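Local coordinates for protein fanconi-associated nuclease 1 homolog (Pseudomonas aeruginosa, PDB 5Y7Q) that belongs to the FAN1 family of nucleases, combining a largely helical body with a VRR-NUC domain, and is modelled here with bound nucleic acid, at residues D238-F252 with L275-H289. Numbering follows the deposited sequence.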
ATOM      1  N   ASP A 238      10.491  15.965  11.070  1.00 80.73           N
ATOM      2  CA  ASP A 238       9.563  15.249  10.194  1.00 78.19           C
ATOM      3  C   ASP A 238       9.865  13.755  10.181  1.00 73.04           C
ATOM      4  O   ASP A 238       8.935  12.936  10.198  1.00 68.75           O
ATOM      5  CB  ASP A 238       9.595  15.826   8.774  1.00 86.06           C
ATOM      6  CG  ASP A 238       9.095  17.267   8.717  1.00 97.19           C
ATOM      7  OD1 ASP A 238       9.476  18.001   7.772  1.00100.77           O
ATOM      8  OD2 ASP A 238       8.332  17.665   9.630  1.00 98.82           O
ATOM      9  N   VAL A 239      11.150  13.379  10.167  1.00 64.50           N
ATOM     10  CA  VAL A 239      11.525  11.996  10.464  1.00 63.66           C
ATOM     11  C   VAL A 239      10.975  11.574  11.825  1.00 66.85           C
ATOM     12  O   VAL A 239      10.261  10.565  11.938  1.00 67.69           O
ATOM     13  CB  VAL A 239      13.053  11.828  10.411  1.00 78.42           C
ATOM     14  CG1 VAL A 239      13.441  10.364  10.652  1.00 63.84           C
ATOM     15  CG2 VAL A 239      13.609  12.359   9.102  1.00 74.19           C
ATOM     16  N   ASP A 240      11.289  12.350  12.874  1.00 69.40           N
ATOM     17  CA  ASP A 240      10.751  12.057  14.206  1.00 80.43           C
ATOM     18  C   ASP A 240       9.244  11.801  14.164  1.00 82.00           C
ATOM     19  O   ASP A 240       8.744  10.858  14.790  1.00 88.27           O
ATOM     20  CB  ASP A 240      11.050  13.206  15.178  1.00 86.23           C
ATOM     21  CG  ASP A 240      12.531  13.371  15.470  1.00 93.94           C
ATOM     22  OD1 ASP A 240      13.278  12.391  15.319  1.00 95.54           O
ATOM     23  OD2 ASP A 240      12.956  14.481  15.864  1.00105.50           O
ATOM     24  N   ALA A 241       8.507  12.615  13.407  1.00 75.10           N
ATOM     25  CA  ALA A 241       7.057  12.494  13.424  1.00 67.10           C
ATOM     26  C   ALA A 241       6.603  11.234  12.714  1.00 70.48           C
ATOM     27  O   ALA A 241       5.726  10.526  13.214  1.00 78.76           O
ATOM     28  CB  ALA A 241       6.408  13.728  12.801  1.00 61.90           C
ATOM     29  N   TYR A 242       7.162  10.954  11.530  1.00 74.06           N
ATOM     30  CA  TYR A 242       6.824   9.713  10.823  1.00 65.84           C
ATOM     31  C   TYR A 242       7.032   8.520  11.740  1.00 66.97           C
ATOM     32  O   TYR A 242       6.184   7.616  11.811  1.00 56.39           O
ATOM     33  CB  TYR A 242       7.682   9.576   9.554  1.00 59.06           C
ATOM     34  CG  TYR A 242       7.190   8.614   8.491  1.00 59.50           C
ATOM     35  CD1 TYR A 242       7.185   7.250   8.702  1.00 60.16           C
ATOM     36  CD2 TYR A 242       6.757   9.081   7.254  1.00 70.00           C
ATOM     37  CE1 TYR A 242       6.730   6.365   7.726  1.00 66.31           C
ATOM     38  CE2 TYR A 242       6.299   8.208   6.266  1.00 70.91           C
ATOM     39  CZ  TYR A 242       6.292   6.845   6.507  1.00 75.36           C
ATOM     40  OH  TYR A 242       5.848   5.955   5.532  1.00 84.77           O
ATOM     41  N   LEU A 243       8.147   8.527  12.493  1.00 63.75           N
ATOM     42  CA  LEU A 243       8.401   7.436  13.422  1.00 60.82           C
ATOM     43  C   LEU A 243       7.351   7.393  14.515  1.00 62.54           C
ATOM     44  O   LEU A 243       6.947   6.307  14.955  1.00 75.16           O
ATOM     45  CB  LEU A 243       9.791   7.563  14.019  1.00 67.38           C
ATOM     46  CG  LEU A 243      10.860   7.183  13.003  1.00 66.14           C
ATOM     47  CD1 LEU A 243      12.225   7.516  13.537  1.00 65.50           C
ATOM     48  CD2 LEU A 243      10.739   5.708  12.638  1.00 61.77           C
ATOM     49  N   HIS A 244       6.874   8.554  14.959  1.00 62.06           N
ATOM     50  CA  HIS A 244       5.877   8.520  16.018  1.00 62.82           C
ATOM     51  C   HIS A 244       4.547   7.968  15.517  1.00 60.47           C
ATOM     52  O   HIS A 244       3.917   7.143  16.186  1.00 64.74           O
ATOM     53  CB  HIS A 244       5.675   9.887  16.632  1.00 64.16           C
ATOM     54  CG  HIS A 244       4.754   9.844  17.803  1.00 71.28           C
ATOM     55  ND1 HIS A 244       3.645  10.655  17.913  1.00 71.39           N
ATOM     56  CD2 HIS A 244       4.743   9.035  18.889  1.00 69.45           C
ATOM     57  CE1 HIS A 244       3.009  10.371  19.034  1.00 71.55           C
ATOM     58  NE2 HIS A 244       3.651   9.389  19.642  1.00 77.31           N
ATOM     59  N   LEU A 245       4.086   8.421  14.357  1.00 58.27           N
ATOM     60  CA  LEU A 245       2.848   7.870  13.835  1.00 56.42           C
ATOM     61  C   LEU A 245       2.997   6.383  13.627  1.00 57.33           C
ATOM     62  O   LEU A 245       2.178   5.600  14.116  1.00 67.20           O
ATOM     63  CB  LEU A 245       2.447   8.566  12.539  1.00 57.01           C
ATOM     64  CG  LEU A 245       2.293  10.083  12.677  1.00 57.98           C
ATOM     65  CD1 LEU A 245       1.941  10.711  11.343  1.00 55.43           C
ATOM     66  CD2 LEU A 245       1.244  10.396  13.725  1.00 61.35           C
ATOM     67  N   PHE A 246       4.082   5.969  12.965  1.00 59.04           N
ATOM     68  CA  PHE A 246       4.315   4.543  12.721  1.00 57.06           C
ATOM     69  C   PHE A 246       4.212   3.751  14.011  1.00 61.00           C
ATOM     70  O   PHE A 246       3.500   2.739  14.080  1.00 69.40           O
ATOM     71  CB  PHE A 246       5.678   4.349  12.069  1.00 63.39           C
ATOM     72  CG  PHE A 246       5.975   2.930  11.669  1.00 72.98           C
ATOM     73  CD1 PHE A 246       6.533   2.036  12.572  1.00 72.24           C
ATOM     74  CD2 PHE A 246       5.746   2.500  10.373  1.00 78.56           C
ATOM     75  CE1 PHE A 246       6.820   0.735  12.198  1.00 68.27           C
ATOM     76  CE2 PHE A 246       6.038   1.188  10.000  1.00 75.81           C
ATOM     77  CZ  PHE A 246       6.574   0.316  10.909  1.00 66.39           C
ATOM     78  N   ASP A 247       4.890   4.231  15.063  1.00 62.12           N
ATOM     79  CA  ASP A 247       4.756   3.636  16.389  1.00 69.24           C
ATOM     80  C   ASP A 247       3.291   3.530  16.814  1.00 67.81           C
ATOM     81  O   ASP A 247       2.850   2.489  17.323  1.00 70.48           O
ATOM     82  CB  ASP A 247       5.564   4.453  17.398  1.00 76.22           C
ATOM     83  CG  ASP A 247       5.578   3.830  18.790  1.00 86.08           C
ATOM     84  OD1 ASP A 247       5.804   2.596  18.909  1.00 81.09           O
ATOM     85  OD2 ASP A 247       5.364   4.588  19.768  1.00 93.12           O
ATOM     86  N   CYS A 248       2.513   4.597  16.599  1.00 66.83           N
ATOM     87  CA  CYS A 248       1.119   4.579  17.030  1.00 67.37           C
ATOM     88  C   CYS A 248       0.338   3.491  16.315  1.00 67.11           C
ATOM     89  O   CYS A 248      -0.407   2.736  16.948  1.00 69.93           O
ATOM     90  CB  CYS A 248       0.467   5.940  16.807  1.00 64.27           C
ATOM     91  SG  CYS A 248       0.881   7.141  18.079  1.00 77.41           S
ATOM     92  N   ARG A 249       0.496   3.391  14.995  1.00 71.76           N
ATOM     93  CA  ARG A 249      -0.179   2.334  14.253  1.00 71.53           C
ATOM     94  C   ARG A 249       0.197   0.966  14.802  1.00 80.65           C
ATOM     95  O   ARG A 249      -0.678   0.116  15.005  1.00 88.79           O
ATOM     96  CB  ARG A 249       0.156   2.442  12.768  1.00 72.26           C
ATOM     97  CG  ARG A 249      -0.401   1.337  11.909  1.00 81.84           C
ATOM     98  CD  ARG A 249      -0.128   1.626  10.436  1.00 97.01           C
ATOM     99  NE  ARG A 249      -0.675   2.926  10.026  1.00119.54           N
ATOM    100  CZ  ARG A 249      -1.778   3.108   9.292  1.00126.68           C
ATOM    101  NH1 ARG A 249      -2.479   2.064   8.855  1.00128.89           N
ATOM    102  NH2 ARG A 249      -2.180   4.344   8.986  1.00119.19           N
ATOM    103  N   GLN A 250       1.485   0.750  15.097  1.00 82.80           N
ATOM    104  CA  GLN A 250       1.905  -0.514  15.702  1.00 94.18           C
ATOM    105  C   GLN A 250       1.122  -0.815  16.980  1.00 98.96           C
ATOM    106  O   GLN A 250       0.469  -1.864  17.101  1.00110.35           O
ATOM    107  CB  GLN A 250       3.403  -0.471  15.994  1.00105.37           C
ATOM    108  CG  GLN A 250       4.263  -0.302  14.761  1.00117.06           C
ATOM    109  CD  GLN A 250       4.705  -1.623  14.182  1.00128.91           C
ATOM    110  OE1 GLN A 250       5.591  -2.289  14.730  1.00136.76           O
ATOM    111  NE2 GLN A 250       4.091  -2.018  13.068  1.00124.66           N
ATOM    112  N   ARG A 251       1.165   0.108  17.947  1.00 93.83           N
ATOM    113  CA  ARG A 251       0.515  -0.155  19.230  1.00 92.46           C
ATOM    114  C   ARG A 251      -0.987  -0.374  19.065  1.00 88.59           C
ATOM    115  O   ARG A 251      -1.573  -1.218  19.753  1.00 82.21           O
ATOM    116  CB  ARG A 251       0.798   0.983  20.211  1.00 93.39           C
ATOM    117  CG  ARG A 251       2.230   1.029  20.739  1.00 91.89           C
ATOM    118  CD  ARG A 251       2.653   2.457  21.087  1.00 97.74           C
ATOM    119  NE  ARG A 251       1.928   3.010  22.236  1.00108.29           N
ATOM    120  CZ  ARG A 251       1.888   4.306  22.552  1.00113.98           C
ATOM    121  NH1 ARG A 251       2.527   5.194  21.802  1.00111.77           N
ATOM    122  NH2 ARG A 251       1.204   4.717  23.615  1.00113.90           N
ATOM    123  N   PHE A 252      -1.628   0.369  18.151  1.00 86.47           N
ATOM    124  CA  PHE A 252      -3.046   0.136  17.876  1.00 91.94           C
ATOM    125  C   PHE A 252      -3.273  -1.284  17.377  1.00100.07           C
ATOM    126  O   PHE A 252      -4.121  -2.016  17.904  1.00102.09           O
ATOM    127  CB  PHE A 252      -3.567   1.154  16.859  1.00 93.68           C
ATOM    128  CG  PHE A 252      -4.976   0.882  16.388  1.00105.25           C
ATOM    129  CD1 PHE A 252      -6.038   0.886  17.285  1.00112.07           C
ATOM    130  CD2 PHE A 252      -5.242   0.638  15.044  1.00106.64           C
ATOM    131  CE1 PHE A 252      -7.335   0.638  16.852  1.00112.37           C
ATOM    132  CE2 PHE A 252      -6.538   0.393  14.604  1.00108.92           C
ATOM    133  CZ  PHE A 252      -7.584   0.392  15.506  1.00111.99           C
ATOM    134  N   LEU A 275       3.030  14.486   5.718  1.00 99.18           N
ATOM    135  CA  LEU A 275       2.993  13.902   7.060  1.00 88.46           C
ATOM    136  C   LEU A 275       1.587  13.968   7.663  1.00 95.52           C
ATOM    137  O   LEU A 275       1.125  13.008   8.306  1.00 96.06           O
ATOM    138  CB  LEU A 275       3.990  14.646   7.942  1.00 83.17           C
ATOM    139  CG  LEU A 275       4.729  13.971   9.090  1.00 77.87           C
ATOM    140  CD1 LEU A 275       5.284  12.632   8.674  1.00 65.57           C
ATOM    141  CD2 LEU A 275       5.853  14.894   9.523  1.00 75.47           C
ATOM    142  N   GLU A 276       0.897  15.104   7.465  1.00 95.50           N
ATOM    143  CA  GLU A 276      -0.486  15.261   7.907  1.00 87.16           C
ATOM    144  C   GLU A 276      -1.405  14.249   7.231  1.00 81.78           C
ATOM    145  O   GLU A 276      -2.445  13.878   7.792  1.00 79.54           O
ATOM    146  CB  GLU A 276      -0.949  16.697   7.633  1.00 97.30           C
ATOM    147  CG  GLU A 276      -2.394  17.031   8.017  1.00106.76           C
ATOM    148  CD  GLU A 276      -2.639  17.061   9.523  1.00112.50           C
ATOM    149  OE1 GLU A 276      -1.669  16.918  10.292  1.00109.76           O
ATOM    150  OE2 GLU A 276      -3.810  17.226   9.936  1.00114.32           O
ATOM    151  N   GLY A 277      -1.032  13.778   6.039  1.00 78.64           N
ATOM    152  CA  GLY A 277      -1.746  12.659   5.447  1.00 65.70           C
ATOM    153  C   GLY A 277      -1.666  11.405   6.294  1.00 71.43           C
ATOM    154  O   GLY A 277      -2.678  10.765   6.576  1.00 83.42           O
ATOM    155  N   ARG A 278      -0.454  11.037   6.713  1.00 78.36           N
ATOM    156  CA  ARG A 278      -0.281   9.873   7.582  1.00 79.25           C
ATOM    157  C   ARG A 278      -1.089  10.017   8.867  1.00 66.73           C
ATOM    158  O   ARG A 278      -1.797   9.087   9.282  1.00 64.84           O
ATOM    159  CB  ARG A 278       1.197   9.693   7.917  1.00 82.97           C
ATOM    160  CG  ARG A 278       2.159  10.020   6.786  1.00 83.98           C
ATOM    161  CD  ARG A 278       2.610   8.756   6.087  1.00 81.67           C
ATOM    162  NE  ARG A 278       2.842   7.700   7.054  1.00 81.40           N
ATOM    163  CZ  ARG A 278       2.882   6.416   6.742  1.00 82.71           C
ATOM    164  NH1 ARG A 278       2.710   6.052   5.480  1.00 80.06           N
ATOM    165  NH2 ARG A 278       3.092   5.507   7.693  1.00 89.38           N
ATOM    166  N   ARG A 279      -0.978  11.175   9.523  1.00 64.25           N
ATOM    167  CA  ARG A 279      -1.730  11.369  10.760  1.00 67.93           C
ATOM    168  C   ARG A 279      -3.214  11.188  10.524  1.00 69.08           C
ATOM    169  O   ARG A 279      -3.909  10.485  11.276  1.00 60.41           O
ATOM    170  CB  ARG A 279      -1.497  12.763  11.320  1.00 62.36           C
ATOM    171  CG  ARG A 279      -2.464  13.072  12.433  1.00 61.49           C
ATOM    172  CD  ARG A 279      -2.085  14.316  13.175  1.00 73.71           C
ATOM    173  NE  ARG A 279      -2.860  15.439  12.676  1.00 81.23           N
ATOM    174  CZ  ARG A 279      -3.997  15.841  13.232  1.00 81.76           C
ATOM    175  NH1 ARG A 279      -4.656  16.875  12.716  1.00 83.50           N
ATOM    176  NH2 ARG A 279      -4.464  15.211  14.311  1.00 68.55           N
ATOM    177  N   VAL A 280      -3.707  11.831   9.474  1.00 77.70           N
ATOM    178  CA  VAL A 280      -5.135  11.899   9.205  1.00 78.82           C
ATOM    179  C   VAL A 280      -5.678  10.512   8.850  1.00 70.96           C
ATOM    180  O   VAL A 280      -6.779  10.126   9.278  1.00 63.44           O
ATOM    181  CB  VAL A 280      -5.352  12.962   8.106  1.00 80.23           C
ATOM    182  CG1 VAL A 280      -5.748  12.346   6.759  1.00 82.64           C
ATOM    183  CG2 VAL A 280      -6.274  14.083   8.589  1.00 76.31           C
ATOM    184  N   LYS A 281      -4.883   9.716   8.124  1.00 63.95           N
ATOM    185  CA  LYS A 281      -5.246   8.325   7.890  1.00 65.89           C
ATOM    186  C   LYS A 281      -5.374   7.579   9.209  1.00 66.79           C
ATOM    187  O   LYS A 281      -6.337   6.826   9.425  1.00 66.29           O
ATOM    188  CB  LYS A 281      -4.207   7.660   6.979  1.00 64.65           C
ATOM    189  CG  LYS A 281      -4.537   6.208   6.616  1.00 73.70           C
ATOM    190  CD  LYS A 281      -3.477   5.572   5.698  1.00 87.02           C
ATOM    191  CE  LYS A 281      -3.871   4.147   5.245  1.00 96.82           C
ATOM    192  NZ  LYS A 281      -2.744   3.402   4.585  1.00100.33           N
ATOM    193  N   LEU A 282      -4.428   7.808  10.120  1.00 62.04           N
ATOM    194  CA  LEU A 282      -4.435   7.068  11.375  1.00 66.55           C
ATOM    195  C   LEU A 282      -5.686   7.380  12.192  1.00 63.69           C
ATOM    196  O   LEU A 282      -6.382   6.470  12.665  1.00 66.73           O
ATOM    197  CB  LEU A 282      -3.167   7.406  12.139  1.00 71.12           C
ATOM    198  CG  LEU A 282      -2.767   6.646  13.368  1.00 68.38           C
ATOM    199  CD1 LEU A 282      -2.417   5.260  12.966  1.00 71.66           C
ATOM    200  CD2 LEU A 282      -1.571   7.365  13.914  1.00 68.19           C
ATOM    201  N   LEU A 283      -5.992   8.668  12.360  1.00 63.48           N
ATOM    202  CA  LEU A 283      -7.265   9.053  12.963  1.00 69.70           C
ATOM    203  C   LEU A 283      -8.426   8.311  12.320  1.00 69.88           C
ATOM    204  O   LEU A 283      -9.305   7.778  13.014  1.00 72.88           O
ATOM    205  CB  LEU A 283      -7.484  10.555  12.825  1.00 70.14           C
ATOM    206  CG  LEU A 283      -6.621  11.360  13.773  1.00 74.49           C
ATOM    207  CD1 LEU A 283      -6.898  12.830  13.540  1.00 87.04           C
ATOM    208  CD2 LEU A 283      -6.931  10.965  15.198  1.00 64.42           C
ATOM    209  N   PHE A 284      -8.447   8.276  10.985  1.00 69.28           N
ATOM    210  CA  PHE A 284      -9.517   7.578  10.276  1.00 69.89           C
ATOM    211  C   PHE A 284      -9.683   6.151  10.802  1.00 71.81           C
ATOM    212  O   PHE A 284     -10.767   5.765  11.258  1.00 79.02           O
ATOM    213  CB  PHE A 284      -9.223   7.598   8.766  1.00 74.41           C
ATOM    214  CG  PHE A 284     -10.392   7.213   7.890  1.00 70.67           C
ATOM    215  CD1 PHE A 284     -11.384   8.124   7.602  1.00 78.30           C
ATOM    216  CD2 PHE A 284     -10.464   5.951   7.322  1.00 64.89           C
ATOM    217  CE1 PHE A 284     -12.446   7.768   6.796  1.00 88.74           C
ATOM    218  CE2 PHE A 284     -11.519   5.587   6.521  1.00 73.02           C
ATOM    219  CZ  PHE A 284     -12.512   6.490   6.254  1.00 86.99           C
ATOM    220  N   GLN A 285      -8.602   5.363  10.796  1.00 60.88           N
ATOM    221  CA  GLN A 285      -8.740   3.978  11.231  1.00 66.86           C
ATOM    222  C   GLN A 285      -9.188   3.891  12.686  1.00 76.24           C
ATOM    223  O   GLN A 285      -9.993   3.014  13.043  1.00 78.29           O
ATOM    224  CB  GLN A 285      -7.431   3.232  11.024  1.00 76.82           C
ATOM    225  CG  GLN A 285      -6.757   3.612   9.734  1.00 83.77           C
ATOM    226  CD  GLN A 285      -6.216   2.424   8.982  1.00 94.07           C
ATOM    227  OE1 GLN A 285      -5.347   2.576   8.127  1.00 90.03           O
ATOM    228  NE2 GLN A 285      -6.728   1.225   9.293  1.00101.71           N
ATOM    229  N   PHE A 286      -8.683   4.790  13.542  1.00 73.51           N
ATOM    230  CA  PHE A 286      -9.170   4.831  14.920  1.00 71.29           C
ATOM    231  C   PHE A 286     -10.686   4.924  14.936  1.00 76.41           C
ATOM    232  O   PHE A 286     -11.370   4.158  15.630  1.00 73.86           O
ATOM    233  CB  PHE A 286      -8.576   6.018  15.679  1.00 66.95           C
ATOM    234  CG  PHE A 286      -7.131   5.867  16.012  1.00 72.96           C
ATOM    235  CD1 PHE A 286      -6.445   4.713  15.692  1.00 72.41           C
ATOM    236  CD2 PHE A 286      -6.453   6.889  16.667  1.00 80.19           C
ATOM    237  CE1 PHE A 286      -5.117   4.583  16.012  1.00 78.19           C
ATOM    238  CE2 PHE A 286      -5.124   6.770  16.988  1.00 75.16           C
ATOM    239  CZ  PHE A 286      -4.452   5.613  16.659  1.00 80.54           C
ATOM    240  N   ALA A 287     -11.223   5.855  14.144  1.00 73.38           N
ATOM    241  CA  ALA A 287     -12.665   6.033  14.061  1.00 70.95           C
ATOM    242  C   ALA A 287     -13.363   4.766  13.584  1.00 66.03           C
ATOM    243  O   ALA A 287     -14.386   4.367  14.149  1.00 70.74           O
ATOM    244  CB  ALA A 287     -12.984   7.201  13.140  1.00 78.74           C
ATOM    245  N   GLN A 288     -12.837   4.124  12.534  1.00 61.82           N
ATOM    246  CA  GLN A 288     -13.458   2.885  12.070  1.00 63.97           C
ATOM    247  C   GLN A 288     -13.547   1.883  13.202  1.00 72.38           C
ATOM    248  O   GLN A 288     -14.606   1.288  13.446  1.00 79.15           O
ATOM    249  CB  GLN A 288     -12.684   2.285  10.902  1.00 69.24           C
ATOM    250  CG  GLN A 288     -12.958   2.962   9.581  1.00 83.10           C
ATOM    251  CD  GLN A 288     -12.380   2.215   8.393  1.00 90.71           C
ATOM    252  OE1 GLN A 288     -11.355   1.547   8.505  1.00 90.73           O
ATOM    253  NE2 GLN A 288     -13.040   2.332   7.238  1.00 98.81           N
ATOM    254  N   HIS A 289     -12.439   1.697  13.917  1.00 75.38           N
ATOM    255  CA  HIS A 289     -12.439   0.804  15.064  1.00 70.81           C
ATOM    256  C   HIS A 289     -13.541   1.194  16.044  1.00 74.87           C
ATOM    257  O   HIS A 289     -14.277   0.336  16.542  1.00 79.00           O
ATOM    258  CB  HIS A 289     -11.064   0.829  15.726  1.00 73.37           C
ATOM    259  CG  HIS A 289     -10.983   0.026  16.985  1.00 86.04           C
ATOM    260  ND1 HIS A 289     -11.081  -1.349  16.999  1.00 92.52           N
ATOM    261  CD2 HIS A 289     -10.812   0.405  18.274  1.00 91.17           C
ATOM    262  CE1 HIS A 289     -10.972  -1.781  18.243  1.00100.81           C
ATOM    263  NE2 HIS A 289     -10.807  -0.737  19.036  1.00 99.53           N
TER
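Two near-parallel helices, 236-253 and 273-292, pack side by side in the helical body of this FAN1 homologue; the axes of segments 238-252 and 275-289 approach to 10.1 Å, their N-to-C directions 15° apart, with the short helix 258-264 in the connection. A single knob-into-hole contact marks the middle: Leu245 sits among Leu275, Arg278, Arg279 and Leu282, its CD1 reaching 3.7 Å from Arg278 CB. Leu282 splits its branches, CD2 lying 3.8 Å from Cys248 CB while CD1 meets Arg249 CB. Along one flank, Arg278, its chain bent at chi2 and chi3, lays its guanidinium flat over one face of the Tyr242 ring, a cation-pi stack with planes 15° apart and Arg278 CZ 3.4 Å from Tyr242 CZ. Arg249, bent at chi3 (-57°), donates a hydrogen bond from NH1 to Gln285 OE1 (3.0 Å), approaching from above the carbonyl plane, not along a lone pair. At the C-terminal end, Phe252 joins an aromatic cluster also covered by Leu258 of helix 258-264. The edge of Phe286 points at the Phe252 face, Phe286 CE1 3.7 Å from Phe252 CG, whereas Phe252 turns its own edge to the face of His289, a second edge-to-face pair, Phe252 CE1 3.7 Å from His289 CG.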